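Local structure of Zn-dependent hydrolase, glyoxylase (Echinicola vietnamensis, 6T5K) at residues S36-V41 with P173-L178; V61-E66 with G150-F155; L91-V96 with R115-Y120; K139-E144 with V154-F159. The protein probably hydrolyses beta-lactam antibiotics, carbapenems among them, to substituted beta-amino acids, as a zinc-dependent class B metallo-beta-lactamase. One frame throughout, in Å; residues are numbered along the deposited sequence.

Contact 1 (S36-V41 with P173-L178); sequences SPHTYV and PDDQVL
Asp175 carries most of this contact, its carboxylate held by three donors from Ser36-His38. Two of these bonds involve OD2. The hydroxyl OG of Ser36 meets Asp175 OD2 at a short 2.5 Å, on the anti side, whereas the backbone N of His38 takes the syn lone pair of the same oxygen, 2.8 Å from Asp175 OD2. The third is a His-carboxylate bond: His38 ND1 lies 3.2 Å from Asp175 OD1, with the oxygen at the ring edge, near its plane, and the N-H...O angle is nearly straight at 172°. Ring and carboxylate are turned 34° against each other.

Behind this first shell, Ser36 OG also accepts from Thr39 OG1 at 2.7 Å, a relay that fixes the serine hydroxyl. Van der Waals contact is modest: Thr39 and Val177 reach tip to tip, the hydroxyl Thr39 OG1 3.7 Å from the methyl Val177 CG2. The contact joins the turn before strand 39-48 of one sheet to the turn leading into strand 177-181 of the other, where Gln176 and Val177 form a G1 bulge opposite Phe172. With three donors on a buried carboxylate, Asp175 is probably ionised, and it would tend to keep a proton on His38 ND1.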
# COMPACT_ATOMS: atom_id res chain seq x y z
N SER A 36 -9.23 11.31 -0.28
CA SER A 36 -9.33 12.11 -1.50
C SER A 36 -10.60 11.67 -2.20
O SER A 36 -11.24 10.70 -1.77
CB SER A 36 -8.10 11.92 -2.41
OG SER A 36 -8.11 10.66 -3.05
N PRO A 37 -10.97 12.33 -3.30
CA PRO A 37 -12.24 11.93 -3.95
C PRO A 37 -12.35 10.45 -4.27
O PRO A 37 -13.44 9.88 -4.15
CB PRO A 37 -12.30 12.81 -5.21
CG PRO A 37 -11.59 14.06 -4.77
CD PRO A 37 -10.44 13.57 -3.89
N HIS A 38 -11.24 9.81 -4.65
CA HIS A 38 -11.26 8.42 -5.06
C HIS A 38 -10.34 7.51 -4.26
O HIS A 38 -10.22 6.34 -4.61
CB HIS A 38 -10.88 8.30 -6.54
CG HIS A 38 -11.76 9.07 -7.44
ND1 HIS A 38 -11.46 10.35 -7.85
CD2 HIS A 38 -12.96 8.76 -8.00
CE1 HIS A 38 -12.43 10.81 -8.62
NE2 HIS A 38 -13.36 9.87 -8.71
N THR A 39 -9.66 8.00 -3.23
CA THR A 39 -8.75 7.13 -2.50
C THR A 39 -9.04 7.13 -1.01
O THR A 39 -9.58 8.10 -0.45
CB THR A 39 -7.24 7.39 -2.75
OG1 THR A 39 -6.77 8.51 -1.99
CG2 THR A 39 -6.97 7.58 -4.22
N TYR A 40 -8.72 6.00 -0.41
CA TYR A 40 -9.04 5.68 0.97
C TYR A 40 -7.83 4.99 1.59
O TYR A 40 -7.09 4.28 0.91
CB TYR A 40 -10.21 4.69 1.03
CG TYR A 40 -11.48 5.16 0.38
CD1 TYR A 40 -11.55 5.32 -1.01
CD2 TYR A 40 -12.59 5.49 1.14
CE1 TYR A 40 -12.71 5.79 -1.61
CE2 TYR A 40 -13.76 5.92 0.54
CZ TYR A 40 -13.80 6.09 -0.83
OH TYR A 40 -14.95 6.53 -1.44
N VAL A 41 -7.64 5.19 2.88
CA VAL A 41 -6.63 4.45 3.62
C VAL A 41 -7.34 3.40 4.47
O VAL A 41 -8.33 3.72 5.15
CB VAL A 41 -5.77 5.38 4.49
CG1 VAL A 41 -4.73 4.59 5.24
CG2 VAL A 41 -5.13 6.47 3.64
N PRO A 173 -3.01 8.95 -10.46
CA PRO A 173 -2.74 10.32 -10.89
C PRO A 173 -3.94 11.24 -10.78
O PRO A 173 -3.79 12.44 -10.59
CB PRO A 173 -2.30 10.15 -12.34
CG PRO A 173 -2.93 8.82 -12.78
CD PRO A 173 -2.80 7.97 -11.54
N ASP A 174 -5.16 10.73 -10.90
CA ASP A 174 -6.31 11.64 -10.94
C ASP A 174 -6.41 12.49 -9.68
O ASP A 174 -6.82 13.65 -9.74
CB ASP A 174 -7.60 10.86 -11.13
CG ASP A 174 -7.66 10.23 -12.46
OD1 ASP A 174 -6.91 9.26 -12.63
OD2 ASP A 174 -8.42 10.71 -13.33
N ASP A 175 -6.09 11.92 -8.52
CA ASP A 175 -6.09 12.67 -7.27
C ASP A 175 -4.67 13.04 -6.83
O ASP A 175 -4.50 13.57 -5.72
CB ASP A 175 -6.76 11.86 -6.14
CG ASP A 175 -8.24 11.61 -6.35
OD1 ASP A 175 -8.85 12.07 -7.34
OD2 ASP A 175 -8.81 10.89 -5.48
N GLN A 176 -3.65 12.70 -7.63
CA GLN A 176 -2.24 12.95 -7.27
C GLN A 176 -1.92 12.35 -5.89
O GLN A 176 -1.40 12.99 -4.98
CB GLN A 176 -1.86 14.44 -7.38
CG GLN A 176 -1.53 14.88 -8.77
CD GLN A 176 -0.24 14.21 -9.38
OE1 GLN A 176 0.59 13.67 -8.71
NE2 GLN A 176 -0.12 14.31 -10.69
N VAL A 177 -2.20 11.02 -5.80
CA VAL A 177 -2.02 10.26 -4.58
C VAL A 177 -0.99 9.17 -4.82
O VAL A 177 -1.06 8.43 -5.80
CB VAL A 177 -3.34 9.62 -4.13
CG1 VAL A 177 -3.13 8.72 -2.89
CG2 VAL A 177 -4.37 10.66 -3.84
N LEU A 178 -0.09 9.01 -3.86
CA LEU A 178 0.88 7.94 -3.89
C LEU A 178 0.68 7.08 -2.66
O LEU A 178 0.70 7.59 -1.54
CB LEU A 178 2.31 8.51 -3.82
CG LEU A 178 3.42 7.45 -3.96
CD1 LEU A 178 3.75 7.24 -5.42
CD2 LEU A 178 4.67 7.82 -3.19

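Contact 2 (V61-E66 with G150-F155); sequences VISDGE and GTKAVF
Asp64 reaches Thr151 with a single oxygen, OD2, which takes both the backbone and the side-chain donor of that residue. Thr151 N is 2.8 Å from Asp64 OD2 on a nearly straight line (169°), and the hydroxyl Thr151 OG1 lies 2.7 Å from Asp64 OD2. Both approach from above the carboxylate plane. A third donor, Ser63 OG, arrives 64° out of that plane, 2.8 Å from Asp64 OD2, so that this one oxygen is gripped from both segments. Beside it, Glu66 OE1 accepts from Gly150 N at 2.8 Å, again from above the carboxylate.

These residues belong to two tight turns. Ser63 to Glu66 is the type I' turn of the hairpin 54-63/66-70, closed by backbone bonds between Ser63 and Glu66; Gly150 and Thr151 join strands 144-149 and 152-157. The contact thus ties hairpin ends of the two facing sheets of the metallo-beta-lactamase sandwich. Gly150 CA makes a CA-H...O contact with Ser63 O, 3.6 Å away.

Farther out, the aliphatic part of Lys152 passes Ser63, with Lys152 CD 3.5 Å from Ser63 OG; its chain bends at the last torsion (chi4 -57°), and NZ forms a salt bridge with Asp174. Glu66 OE1 has a second donor in Asn94 ND2, which helps to fix the carboxylate that receives Gly150.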
# COMPACT_ATOMS: atom_id res chain seq x y z
N VAL A 61 -8.47 2.38 -3.98
CA VAL A 61 -8.89 3.33 -5.00
C VAL A 61 -10.26 2.88 -5.48
O VAL A 61 -10.43 1.70 -5.80
CB VAL A 61 -7.89 3.37 -6.16
CG1 VAL A 61 -8.32 4.42 -7.20
CG2 VAL A 61 -6.50 3.64 -5.60
N ILE A 62 -11.22 3.80 -5.49
CA ILE A 62 -12.60 3.50 -5.88
C ILE A 62 -13.03 4.51 -6.95
O ILE A 62 -12.93 5.72 -6.75
CB ILE A 62 -13.56 3.54 -4.68
CG1 ILE A 62 -13.08 2.59 -3.58
CG2 ILE A 62 -14.97 3.16 -5.12
CD1 ILE A 62 -13.93 2.59 -2.30
N SER A 63 -13.54 4.00 -8.07
CA SER A 63 -14.09 4.89 -9.09
C SER A 63 -15.11 4.11 -9.89
O SER A 63 -14.86 2.95 -10.25
CB SER A 63 -12.99 5.42 -10.02
OG SER A 63 -13.43 6.48 -10.87
N ASP A 64 -16.25 4.74 -10.16
CA ASP A 64 -17.28 4.17 -11.01
C ASP A 64 -17.70 2.76 -10.59
O ASP A 64 -17.89 1.88 -11.42
CB ASP A 64 -16.81 4.21 -12.47
CG ASP A 64 -16.15 5.54 -12.82
OD1 ASP A 64 -16.86 6.58 -12.81
OD2 ASP A 64 -14.91 5.54 -13.06
N GLY A 65 -17.83 2.55 -9.28
CA GLY A 65 -18.30 1.29 -8.75
C GLY A 65 -17.29 0.19 -8.74
O GLY A 65 -17.66 -0.97 -8.49
N GLU A 66 -16.02 0.50 -8.99
CA GLU A 66 -14.95 -0.48 -9.00
C GLU A 66 -13.86 -0.06 -8.03
O GLU A 66 -13.72 1.11 -7.71
CB GLU A 66 -14.37 -0.62 -10.42
CG GLU A 66 -15.43 -1.04 -11.43
CD GLU A 66 -14.92 -1.27 -12.85
OE1 GLU A 66 -13.69 -1.29 -13.04
OE2 GLU A 66 -15.77 -1.43 -13.76
N GLY A 150 -12.64 1.35 -12.85
CA GLY A 150 -13.68 2.12 -13.51
C GLY A 150 -13.14 2.79 -14.75
O GLY A 150 -12.50 2.16 -15.60
N THR A 151 -13.36 4.11 -14.85
CA THR A 151 -12.91 4.88 -16.00
C THR A 151 -11.51 5.40 -15.81
O THR A 151 -11.01 6.13 -16.67
CB THR A 151 -13.85 6.06 -16.27
OG1 THR A 151 -13.88 6.97 -15.16
CG2 THR A 151 -15.24 5.55 -16.54
N LYS A 152 -10.88 5.06 -14.71
CA LYS A 152 -9.55 5.54 -14.37
C LYS A 152 -8.62 4.34 -14.28
O LYS A 152 -9.00 3.20 -14.55
CB LYS A 152 -9.62 6.30 -13.04
CG LYS A 152 -10.50 7.52 -13.12
CD LYS A 152 -10.57 8.27 -11.80
CE LYS A 152 -11.64 9.36 -11.80
NZ LYS A 152 -11.39 10.32 -12.92
N ALA A 153 -7.38 4.62 -13.86
CA ALA A 153 -6.44 3.55 -13.59
C ALA A 153 -5.55 3.93 -12.42
O ALA A 153 -5.37 5.11 -12.11
CB ALA A 153 -5.55 3.27 -14.81
N VAL A 154 -4.97 2.91 -11.79
CA VAL A 154 -3.91 3.08 -10.81
C VAL A 154 -2.72 2.32 -11.37
O VAL A 154 -2.86 1.33 -12.08
CB VAL A 154 -4.35 2.57 -9.41
CG1 VAL A 154 -4.66 1.05 -9.44
CG2 VAL A 154 -3.34 2.99 -8.34
N PHE A 155 -1.53 2.80 -11.02
CA PHE A 155 -0.27 2.31 -11.57
C PHE A 155 0.60 1.77 -10.45
O PHE A 155 0.66 2.34 -9.36
CB PHE A 155 0.43 3.47 -12.30
CG PHE A 155 -0.40 3.99 -13.44
CD1 PHE A 155 -0.29 3.43 -14.70
CD2 PHE A 155 -1.39 4.93 -13.22
CE1 PHE A 155 -1.10 3.84 -15.74
CE2 PHE A 155 -2.22 5.34 -14.24
CZ PHE A 155 -2.06 4.82 -15.51

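Contact 3 (L91-V96 with R115-Y120); sequences LQVNAV and RNIPSY
Val96 and Ser119 form a parallel beta bridge, and the tight part of the contact gathers round them. Val96 N donates to Pro118 O at 3.0 Å, and Val96 O accepts from Tyr120 N at 2.9 Å, so the valine uses both of its backbone groups on the neighbouring strand. On the same face of the sheet Val96 CG1 sits 3.5 Å from Ser119 CB; it stands between the backbone N and the carbonyl carbon (chi1 59°), the rotation that brings the methyl against the serine. Helix 109-114 covers this face through Leu109 and Phe112, and Ser119 OG hydrogen-bonds His113 NE2 of the same helix. Tyr120 turns its ring so that Val96 O lies at the edge, near the ring plane, and CE1 comes 3.7 Å from Ala95 CB. Buried Ile117 extends the packed part: its CD1 is 3.8 Å from Val93 CB, while its CG2 lies against the backbone between Val93 and Ala95. Ile117 also packs on Phe112 and on Leu83 of helix 76-88.

Strands 92-98 and 119-122 run parallel as neighbours and are joined through helices 103-106 and 109-114, a beta-alpha-beta crossover; the second helix ends in a Schellman motif with Asn116 as its C-prime residue.

The looser, more exposed side is polar and backbone-lined. Pro118 has no N-H to offer, and its ring lies chiefly against backbone, CG 3.3 Å from Asn94 O. Gln92 NE2 donates to Asn94 OD1 within its own strand at 2.8 Å.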
# COMPACT_ATOMS: atom_id res chain seq x y z
N LEU A 91 -19.41 -2.73 -4.51
CA LEU A 91 -18.27 -2.44 -5.37
C LEU A 91 -17.74 -3.71 -6.01
O LEU A 91 -17.68 -4.76 -5.38
CB LEU A 91 -17.16 -1.81 -4.54
CG LEU A 91 -17.58 -0.44 -4.02
CD1 LEU A 91 -16.57 0.06 -3.01
CD2 LEU A 91 -17.74 0.56 -5.16
N GLN A 92 -17.35 -3.59 -7.28
CA GLN A 92 -16.60 -4.64 -7.94
C GLN A 92 -15.12 -4.48 -7.61
O GLN A 92 -14.51 -3.45 -7.93
CB GLN A 92 -16.81 -4.53 -9.44
CG GLN A 92 -16.04 -5.52 -10.26
CD GLN A 92 -16.30 -5.36 -11.73
OE1 GLN A 92 -17.38 -5.71 -12.22
NE2 GLN A 92 -15.32 -4.83 -12.45
N VAL A 93 -14.54 -5.47 -6.94
CA VAL A 93 -13.14 -5.42 -6.54
C VAL A 93 -12.34 -6.09 -7.65
O VAL A 93 -12.42 -7.29 -7.87
CB VAL A 93 -12.89 -6.07 -5.17
CG1 VAL A 93 -11.46 -5.87 -4.79
CG2 VAL A 93 -13.85 -5.47 -4.15
N ASN A 94 -11.57 -5.28 -8.36
CA ASN A 94 -10.90 -5.76 -9.56
C ASN A 94 -9.58 -6.45 -9.28
O ASN A 94 -9.18 -7.33 -10.04
CB ASN A 94 -10.56 -4.58 -10.48
CG ASN A 94 -11.78 -3.95 -11.10
OD1 ASN A 94 -12.86 -4.53 -11.10
ND2 ASN A 94 -11.62 -2.76 -11.64
N ALA A 95 -8.87 -6.04 -8.23
CA ALA A 95 -7.53 -6.56 -8.02
C ALA A 95 -7.07 -6.15 -6.64
O ALA A 95 -7.57 -5.18 -6.06
CB ALA A 95 -6.55 -6.01 -9.06
N VAL A 96 -6.10 -6.91 -6.13
CA VAL A 96 -5.32 -6.54 -4.97
C VAL A 96 -3.85 -6.56 -5.36
O VAL A 96 -3.42 -7.40 -6.15
CB VAL A 96 -5.60 -7.44 -3.75
CG1 VAL A 96 -5.29 -8.91 -4.05
CG2 VAL A 96 -4.81 -6.95 -2.54
N ARG A 115 -12.41 -15.23 -3.46
CA ARG A 115 -13.42 -14.50 -4.21
C ARG A 115 -13.07 -14.34 -5.68
O ARG A 115 -13.77 -13.61 -6.40
CB ARG A 115 -13.61 -13.12 -3.57
CG ARG A 115 -14.24 -13.18 -2.19
CD ARG A 115 -14.04 -11.87 -1.42
NE ARG A 115 -14.85 -11.83 -0.22
CZ ARG A 115 -14.51 -12.39 0.94
NH1 ARG A 115 -13.35 -13.01 1.06
NH2 ARG A 115 -15.35 -12.33 1.97
N ASN A 116 -12.02 -15.02 -6.15
CA ASN A 116 -11.60 -14.93 -7.54
C ASN A 116 -11.19 -13.51 -7.91
O ASN A 116 -11.28 -13.12 -9.07
CB ASN A 116 -12.66 -15.54 -8.46
CG ASN A 116 -12.77 -17.04 -8.25
OD1 ASN A 116 -11.80 -17.74 -7.96
ND2 ASN A 116 -14.00 -17.55 -8.38
N ILE A 117 -10.66 -12.78 -6.94
CA ILE A 117 -10.06 -11.47 -7.19
C ILE A 117 -8.58 -11.69 -7.42
O ILE A 117 -7.91 -12.27 -6.56
CB ILE A 117 -10.30 -10.51 -6.02
CG1 ILE A 117 -11.79 -10.34 -5.73
CG2 ILE A 117 -9.67 -9.13 -6.35
CD1 ILE A 117 -12.10 -9.72 -4.38
N PRO A 118 -8.02 -11.24 -8.54
CA PRO A 118 -6.62 -11.53 -8.82
C PRO A 118 -5.70 -10.66 -7.99
O PRO A 118 -6.00 -9.50 -7.69
CB PRO A 118 -6.48 -11.16 -10.30
CG PRO A 118 -7.54 -10.12 -10.53
CD PRO A 118 -8.69 -10.57 -9.67
N SER A 119 -4.55 -11.22 -7.65
CA SER A 119 -3.52 -10.52 -6.90
C SER A 119 -2.28 -10.33 -7.75
O SER A 119 -1.89 -11.22 -8.53
CB SER A 119 -3.17 -11.27 -5.62
OG SER A 119 -2.67 -12.57 -5.86
N TYR A 120 -1.68 -9.16 -7.60
CA TYR A 120 -0.51 -8.77 -8.37
C TYR A 120 0.59 -8.28 -7.44
O TYR A 120 0.33 -7.76 -6.36
CB TYR A 120 -0.85 -7.58 -9.27
CG TYR A 120 -1.87 -7.87 -10.33
CD1 TYR A 120 -3.22 -7.87 -10.03
CD2 TYR A 120 -1.49 -8.16 -11.64
CE1 TYR A 120 -4.17 -8.13 -11.01
CE2 TYR A 120 -2.44 -8.41 -12.63
CZ TYR A 120 -3.77 -8.41 -12.30
OH TYR A 120 -4.71 -8.65 -13.27

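Contact 4 (K139-E144 with V154-F159); sequences KGFSDE and VFVHYF. With EDO (1,2-ethanediol), chain C.
His157 stands with the edge of its imidazole turned to Glu144, and the carboxylate is rotated 74° from the ring plane. ND1 donates to Glu144 OE1 at 2.6 Å; the oxygen lies close to the ring plane, yet the nitrogen meets it on its anti side, well out of the carboxylate plane. Over one face of the imidazole, toward its rim, comes Asp143 O; Phe159 CZ lies over the opposite face, and His157 CD2 in turn sits above the centre of the Phe159 ring.

Glu144 CG is anti to the backbone N (chi1 177°), and the extended chain beyond brings the carboxylate to His157 ND1 and to a bound 1,2-ethanediol, probably left from crystallisation. Glu144 OE2 accepts from O1 of the diol at 2.6 Å, and the diol C2 rests over the centre of the Phe155 ring. Residues 142-144 have two conformations, so the contacts of Glu144 and of Asp143 O describe one copy and are less certain.

Phe141 meets Val156, the two side chains crossing at about a right angle, with Phe141 CZ 3.4 Å from Val156 CG1. The backbone bond from Tyr158 N to Asp143 O, 3.0 Å, follows the antiparallel, non-hydrogen-bonded pair Glu144-His157.

Here the chain crosses from strand 139-141, at the edge of the larger sheet, to strand 144-149, at the edge of the smaller one beside strand 152-157. Tyr158 stacks on Phe122 and hydrogen-bonds Gln165 O through OH; its side chain is about 8 Å from that of the zinc ligand His100. Phe159 packs on helix 201-212.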
# COMPACT_ATOMS: atom_id res chain seq x y z
N LYS A 139 0.11 -12.95 -9.81
CA LYS A 139 0.58 -12.37 -11.07
C LYS A 139 1.72 -11.42 -10.77
O LYS A 139 1.57 -10.50 -9.96
CB LYS A 139 -0.56 -11.64 -11.78
CG LYS A 139 -1.72 -12.57 -12.16
CD LYS A 139 -2.90 -11.80 -12.69
CE LYS A 139 -3.59 -12.49 -13.87
N GLY A 140 2.84 -11.61 -11.44
CA GLY A 140 3.98 -10.74 -11.26
C GLY A 140 4.11 -9.77 -12.41
O GLY A 140 3.66 -10.02 -13.52
N PHE A 141 4.74 -8.63 -12.13
CA PHE A 141 5.08 -7.67 -13.16
C PHE A 141 6.52 -7.20 -12.97
O PHE A 141 7.08 -7.28 -11.88
CB PHE A 141 4.13 -6.47 -13.15
CG PHE A 141 4.27 -5.59 -11.96
CD1 PHE A 141 5.15 -4.52 -11.98
CD2 PHE A 141 3.53 -5.82 -10.82
CE1 PHE A 141 5.27 -3.68 -10.86
CE2 PHE A 141 3.66 -4.99 -9.69
CZ PHE A 141 4.51 -3.92 -9.73
N SER A 142 7.14 -6.73 -14.04
CA SER A 142 8.57 -6.54 -13.94
C SER A 142 8.96 -5.09 -13.71
O SER A 142 10.10 -4.81 -13.38
CB SER A 142 9.26 -6.98 -15.21
OG SER A 142 10.59 -6.53 -15.19
N ASP A 143 8.05 -4.15 -13.85
CA ASP A 143 8.37 -2.75 -14.08
C ASP A 143 7.29 -1.78 -13.65
O ASP A 143 7.50 -1.08 -12.62
CB ASP A 143 8.58 -2.67 -15.59
CG ASP A 143 7.65 -3.61 -16.38
OD1 ASP A 143 7.27 -4.66 -15.84
OD2 ASP A 143 7.28 -3.26 -17.56
N GLU A 144 6.26 -1.65 -14.54
CA GLU A 144 5.04 -0.88 -14.29
C GLU A 144 3.80 -1.60 -14.80
O GLU A 144 3.69 -1.90 -15.99
CB GLU A 144 5.08 0.55 -14.87
CG GLU A 144 3.72 1.31 -14.65
CD GLU A 144 3.77 2.82 -14.88
OE1 GLU A 144 4.35 3.55 -14.04
OE2 GLU A 144 3.21 3.31 -15.89
N VAL A 154 -4.97 2.91 -11.79
CA VAL A 154 -3.91 3.08 -10.81
C VAL A 154 -2.72 2.32 -11.37
O VAL A 154 -2.86 1.33 -12.08
CB VAL A 154 -4.35 2.57 -9.41
CG1 VAL A 154 -4.66 1.05 -9.44
CG2 VAL A 154 -3.34 2.99 -8.34
N PHE A 155 -1.53 2.80 -11.02
CA PHE A 155 -0.27 2.31 -11.57
C PHE A 155 0.60 1.77 -10.45
O PHE A 155 0.66 2.34 -9.36
CB PHE A 155 0.43 3.47 -12.30
CG PHE A 155 -0.40 3.99 -13.44
CD1 PHE A 155 -0.29 3.43 -14.70
CD2 PHE A 155 -1.39 4.93 -13.22
CE1 PHE A 155 -1.10 3.84 -15.74
CE2 PHE A 155 -2.22 5.34 -14.24
CZ PHE A 155 -2.06 4.82 -15.51
N VAL A 156 1.25 0.65 -10.72
CA VAL A 156 2.15 0.05 -9.75
C VAL A 156 3.52 0.08 -10.38
O VAL A 156 3.66 -0.24 -11.56
CB VAL A 156 1.73 -1.40 -9.40
CG1 VAL A 156 2.38 -1.79 -8.09
CG2 VAL A 156 0.22 -1.55 -9.37
N HIS A 157 4.52 0.55 -9.62
CA HIS A 157 5.81 0.85 -10.24
C HIS A 157 6.94 0.49 -9.30
O HIS A 157 6.88 0.82 -8.12
CB HIS A 157 5.87 2.33 -10.61
CG HIS A 157 6.93 2.69 -11.60
ND1 HIS A 157 6.62 3.25 -12.82
CD2 HIS A 157 8.28 2.63 -11.54
CE1 HIS A 157 7.74 3.52 -13.47
NE2 HIS A 157 8.76 3.14 -12.73
N TYR A 158 7.95 -0.19 -9.84
CA TYR A 158 9.19 -0.48 -9.13
C TYR A 158 10.23 0.59 -9.45
O TYR A 158 10.59 0.80 -10.61
CB TYR A 158 9.71 -1.86 -9.53
CG TYR A 158 10.93 -2.28 -8.79
CD1 TYR A 158 10.87 -2.58 -7.42
CD2 TYR A 158 12.16 -2.39 -9.45
CE1 TYR A 158 11.99 -2.97 -6.73
CE2 TYR A 158 13.30 -2.78 -8.75
CZ TYR A 158 13.20 -3.07 -7.41
OH TYR A 158 14.31 -3.46 -6.73
N PHE A 159 10.75 1.22 -8.40
CA PHE A 159 11.78 2.23 -8.52
C PHE A 159 13.09 1.82 -7.87
O PHE A 159 14.04 2.62 -7.89
CB PHE A 159 11.31 3.51 -7.85
CG PHE A 159 10.31 4.28 -8.66
CD1 PHE A 159 10.72 5.11 -9.68
CD2 PHE A 159 8.96 4.19 -8.38
CE1 PHE A 159 9.81 5.84 -10.41
CE2 PHE A 159 8.04 4.95 -9.10
CZ PHE A 159 8.46 5.75 -10.12
C1 EDO C . 1.95 6.44 -16.22
O1 EDO C . 3.23 5.83 -16.32
C2 EDO C . 1.64 6.87 -14.79
O2 EDO C . 2.72 7.66 -14.24

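In the fold
Contacts 1 and 2 tie the two sheets together at neighbouring hairpin ends, and both depend on a carboxylate oxygen that gathers several donors; contact 1 is buried, whereas contacts 2, 3 and 4 are partly buried, with exposed residues at Asp64 and Thr151 in contact 2 and at 143-144 in contact 4. Contacts 1 and 2 touch directly, through the backbone of His38 and Ile62. Contact 3 instead lies within the larger sheet, where backbone bonds and aliphatic packing do the work, and Gly65 O to Gln92 N links it to contact 2. Contact 4 shares strand 152-157 with contact 2 but lies about 17 Å away between centres; there aromatic rings combine with a His-carboxylate hydrogen bond, nearer the zinc site.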